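Local coordinates for protein endonuclease V (Streptomyces avermitilis, PDB 3GOC) that probably nicks DNA containing deaminated bases, using magnesium to cut the second phosphodiester bond 3' to a deoxyinosine, at residues V118-R123 / A165-V170. Residues are numbered along the deposited sequence.
Sequences VAHPRR and AGADEV
A tight beta hairpin of this RNase H-like endonuclease V packs here on the loop that leads from strand 110-114 to helix 126-134, away from the magnesium sites. In the hairpin, a type II' turn runs from Ala-165 to Asp-168, with Gly-166 at phi/psi 81/-104°, and joins strands 160-165 and 168-174. The loop makes an inverse gamma turn centred on Ala-119, then a type I turn from His-120 to Arg-123, closed by Arg-123 N to His-120 O at 2.7 Å; Arg-123 itself has a left-handed helical backbone conformation (phi/psi 54/34°). Backbones come nearest at Ala-119 and Val-170, whose CA atoms lie 4.7 Å apart, and no direct hydrogen bond joins the segments. Val-170, chi1 m, points toward the loop: its CG2 meets Ala-119 CB at 3.8 Å, its O sits 3.2 Å from Val-118 CG2, and its CG1 lies over one face of the Arg-123 guanidinium, 3.6 Å from NE. Phe-148 also touches Ala-119, Ala-165 and Val-170. With chi1 and chi2 both m, the Arg-123 chain folds back so that NH1 donates to His-120 O at 2.9 Å, while NH2 reaches the hairpin, 3.7 Å from Ala-165 CB and in a long salt bridge of 3.8 Å to Asp-168 OD1. One water spans that gap, donating to Asp-168 OD1 (2.8 Å) and Ala-165 O (2.6 Å) and accepting a weak bond from Arg-123 NH2 at 2.7 Å.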
ATOM      1  N   VAL A 118     -14.351 -10.790   8.315  1.00  5.55           N
ATOM      2  CA  VAL A 118     -14.511 -12.236   8.447  1.00  8.14           C
ATOM      3  C   VAL A 118     -13.915 -12.781   9.749  1.00  7.40           C
ATOM      4  O   VAL A 118     -14.239 -13.898  10.174  1.00  9.18           O
ATOM      5  CB  VAL A 118     -13.882 -12.977   7.246  1.00 12.35           C
ATOM      6  CG1 VAL A 118     -14.607 -12.590   5.967  1.00 13.08           C
ATOM      7  CG2 VAL A 118     -12.412 -12.638   7.140  1.00 13.58           C
ATOM      8  N   ALA A 119     -13.038 -12.001  10.379  1.00  6.21           N
ATOM      9  CA  ALA A 119     -12.422 -12.397  11.651  1.00  6.35           C
ATOM     10  C   ALA A 119     -13.488 -12.140  12.703  1.00  7.74           C
ATOM     11  O   ALA A 119     -13.449 -11.145  13.431  1.00  9.56           O
ATOM     12  CB  ALA A 119     -11.179 -11.542  11.923  1.00  9.38           C
ATOM     13  N   HIS A 120     -14.427 -13.070  12.781  1.00  9.69           N
ATOM     14  CA  HIS A 120     -15.567 -12.956  13.675  1.00 10.96           C
ATOM     15  C   HIS A 120     -16.087 -14.359  13.980  1.00 11.44           C
ATOM     16  O   HIS A 120     -15.966 -15.259  13.150  1.00 11.51           O
ATOM     17  CB  HIS A 120     -16.615 -12.098  12.953  1.00  9.99           C
ATOM     18  CG  HIS A 120     -17.927 -11.983  13.659  1.00 10.03           C
ATOM     19  ND1 HIS A 120     -18.933 -12.914  13.515  1.00 10.56           N
ATOM     20  CD2 HIS A 120     -18.412 -11.029  14.489  1.00  8.25           C
ATOM     21  CE1 HIS A 120     -19.981 -12.539  14.225  1.00 12.23           C
ATOM     22  NE2 HIS A 120     -19.691 -11.400  14.827  1.00  8.54           N
ATOM     23  N   PRO A 121     -16.655 -14.568  15.181  1.00 16.35           N
ATOM     24  CA  PRO A 121     -17.181 -15.883  15.564  1.00 21.46           C
ATOM     25  C   PRO A 121     -18.081 -16.530  14.512  1.00 16.96           C
ATOM     26  O   PRO A 121     -18.094 -17.753  14.371  1.00 19.10           O
ATOM     27  CB  PRO A 121     -17.908 -15.598  16.883  1.00 20.22           C
ATOM     28  CG  PRO A 121     -18.174 -14.108  16.841  1.00 24.39           C
ATOM     29  CD  PRO A 121     -16.901 -13.584  16.247  1.00 18.11           C
ATOM     30  N   ARG A 122     -18.828 -15.713  13.775  1.00 16.28           N
ATOM     31  CA  ARG A 122     -19.701 -16.227  12.730  1.00 12.82           C
ATOM     32  C   ARG A 122     -19.243 -15.755  11.357  1.00 13.63           C
ATOM     33  O   ARG A 122     -20.007 -15.767  10.388  1.00 12.57           O
ATOM     34  CB  ARG A 122     -21.153 -15.803  12.976  1.00 19.84           C
ATOM     35  CG  ARG A 122     -21.949 -16.792  13.815  1.00 23.46           C
ATOM     36  CD  ARG A 122     -23.409 -16.380  13.915  1.00 18.41           C
ATOM     37  NE  ARG A 122     -24.316 -17.499  13.676  1.00 16.97           N
ATOM     38  CZ  ARG A 122     -24.428 -18.561  14.468  1.00 15.71           C
ATOM     39  NH1 ARG A 122     -23.688 -18.660  15.563  1.00 14.45           N
ATOM     40  NH2 ARG A 122     -25.288 -19.524  14.165  1.00 20.67           N
ATOM     41  N   ARG A 123     -17.982 -15.340  11.284  1.00 14.44           N
ATOM     42  CA  ARG A 123     -17.389 -14.864  10.040  1.00 12.10           C
ATOM     43  C   ARG A 123     -18.226 -13.747   9.423  1.00 12.38           C
ATOM     44  O   ARG A 123     -18.318 -13.626   8.203  1.00 13.01           O
ATOM     45  CB  ARG A 123     -17.259 -16.026   9.051  1.00 14.26           C
ATOM     46  CG  ARG A 123     -16.493 -17.227   9.596  1.00 15.41           C
ATOM     47  CD  ARG A 123     -15.010 -16.924   9.767  1.00 16.71           C
ATOM     48  NE  ARG A 123     -14.262 -18.106  10.206  1.00 16.64           N
ATOM     49  CZ  ARG A 123     -14.186 -18.528  11.464  1.00 15.40           C
ATOM     50  NH1 ARG A 123     -14.805 -17.866  12.434  1.00 20.98           N
ATOM     51  NH2 ARG A 123     -13.498 -19.624  11.754  1.00 22.63           N
ATOM     52  N   ALA A 165      -8.453 -18.296  13.771  1.00 11.19           N
ATOM     53  CA  ALA A 165      -9.600 -18.531  14.636  1.00 11.51           C
ATOM     54  C   ALA A 165      -9.543 -20.048  14.748  1.00 12.89           C
ATOM     55  O   ALA A 165     -10.064 -20.765  13.893  1.00 16.10           O
ATOM     56  CB  ALA A 165     -10.891 -18.091  13.961  1.00 11.84           C
ATOM     57  N   GLY A 166      -8.886 -20.534  15.794  1.00 18.14           N
ATOM     58  CA  GLY A 166      -8.727 -21.967  15.942  1.00 18.97           C
ATOM     59  C   GLY A 166      -7.568 -22.339  15.035  1.00 19.95           C
ATOM     60  O   GLY A 166      -6.410 -22.077  15.359  1.00 26.47           O
ATOM     61  N   ALA A 167      -7.873 -22.929  13.885  1.00 20.56           N
ATOM     62  CA  ALA A 167      -6.835 -23.315  12.934  1.00 19.77           C
ATOM     63  C   ALA A 167      -7.103 -22.682  11.575  1.00 18.99           C
ATOM     64  O   ALA A 167      -6.349 -22.881  10.620  1.00 19.80           O
ATOM     65  CB  ALA A 167      -6.789 -24.832  12.802  1.00 27.36           C
ATOM     66  N   ASP A 168      -8.181 -21.909  11.499  1.00 14.60           N
ATOM     67  CA  ASP A 168      -8.587 -21.258  10.254  1.00 11.54           C
ATOM     68  C   ASP A 168      -8.114 -19.815  10.132  1.00 10.62           C
ATOM     69  O   ASP A 168      -8.288 -19.011  11.048  1.00 11.15           O
ATOM     70  CB  ASP A 168     -10.108 -21.286  10.143  1.00 13.66           C
ATOM     71  CG  ASP A 168     -10.660 -22.690  10.144  1.00 17.61           C
ATOM     72  OD1 ASP A 168     -11.789 -22.880  10.646  1.00 26.45           O
ATOM     73  OD2 ASP A 168      -9.962 -23.592   9.633  1.00 23.26           O
ATOM     74  N   GLU A 169      -7.534 -19.478   8.986  1.00 11.98           N
ATOM     75  CA  GLU A 169      -7.074 -18.115   8.778  1.00 10.94           C
ATOM     76  C   GLU A 169      -8.283 -17.219   8.546  1.00  9.34           C
ATOM     77  O   GLU A 169      -9.114 -17.499   7.682  1.00 11.14           O
ATOM     78  CB  GLU A 169      -6.143 -18.029   7.570  1.00 11.22           C
ATOM     79  CG  GLU A 169      -5.579 -16.631   7.365  1.00 13.44           C
ATOM     80  CD  GLU A 169      -4.645 -16.537   6.183  1.00 11.65           C
ATOM     81  OE1 GLU A 169      -5.133 -16.373   5.045  1.00 18.66           O
ATOM     82  OE2 GLU A 169      -3.416 -16.638   6.394  1.00 19.95           O
ATOM     83  N   VAL A 170      -8.378 -16.147   9.329  1.00  8.38           N
ATOM     84  CA  VAL A 170      -9.480 -15.201   9.206  1.00  5.49           C
ATOM     85  C   VAL A 170      -8.973 -13.785   8.937  1.00  7.39           C
ATOM     86  O   VAL A 170      -9.755 -12.837   8.886  1.00  7.83           O
ATOM     87  CB  VAL A 170     -10.368 -15.196  10.480  1.00  5.11           C
ATOM     88  CG1 VAL A 170     -11.068 -16.541  10.623  1.00  9.82           C
ATOM     89  CG2 VAL A 170      -9.519 -14.901  11.719  1.00  6.13           C
TER
HETATM   90  O   HOH W   1     -12.378 -21.688  13.095  1.00 33.18           O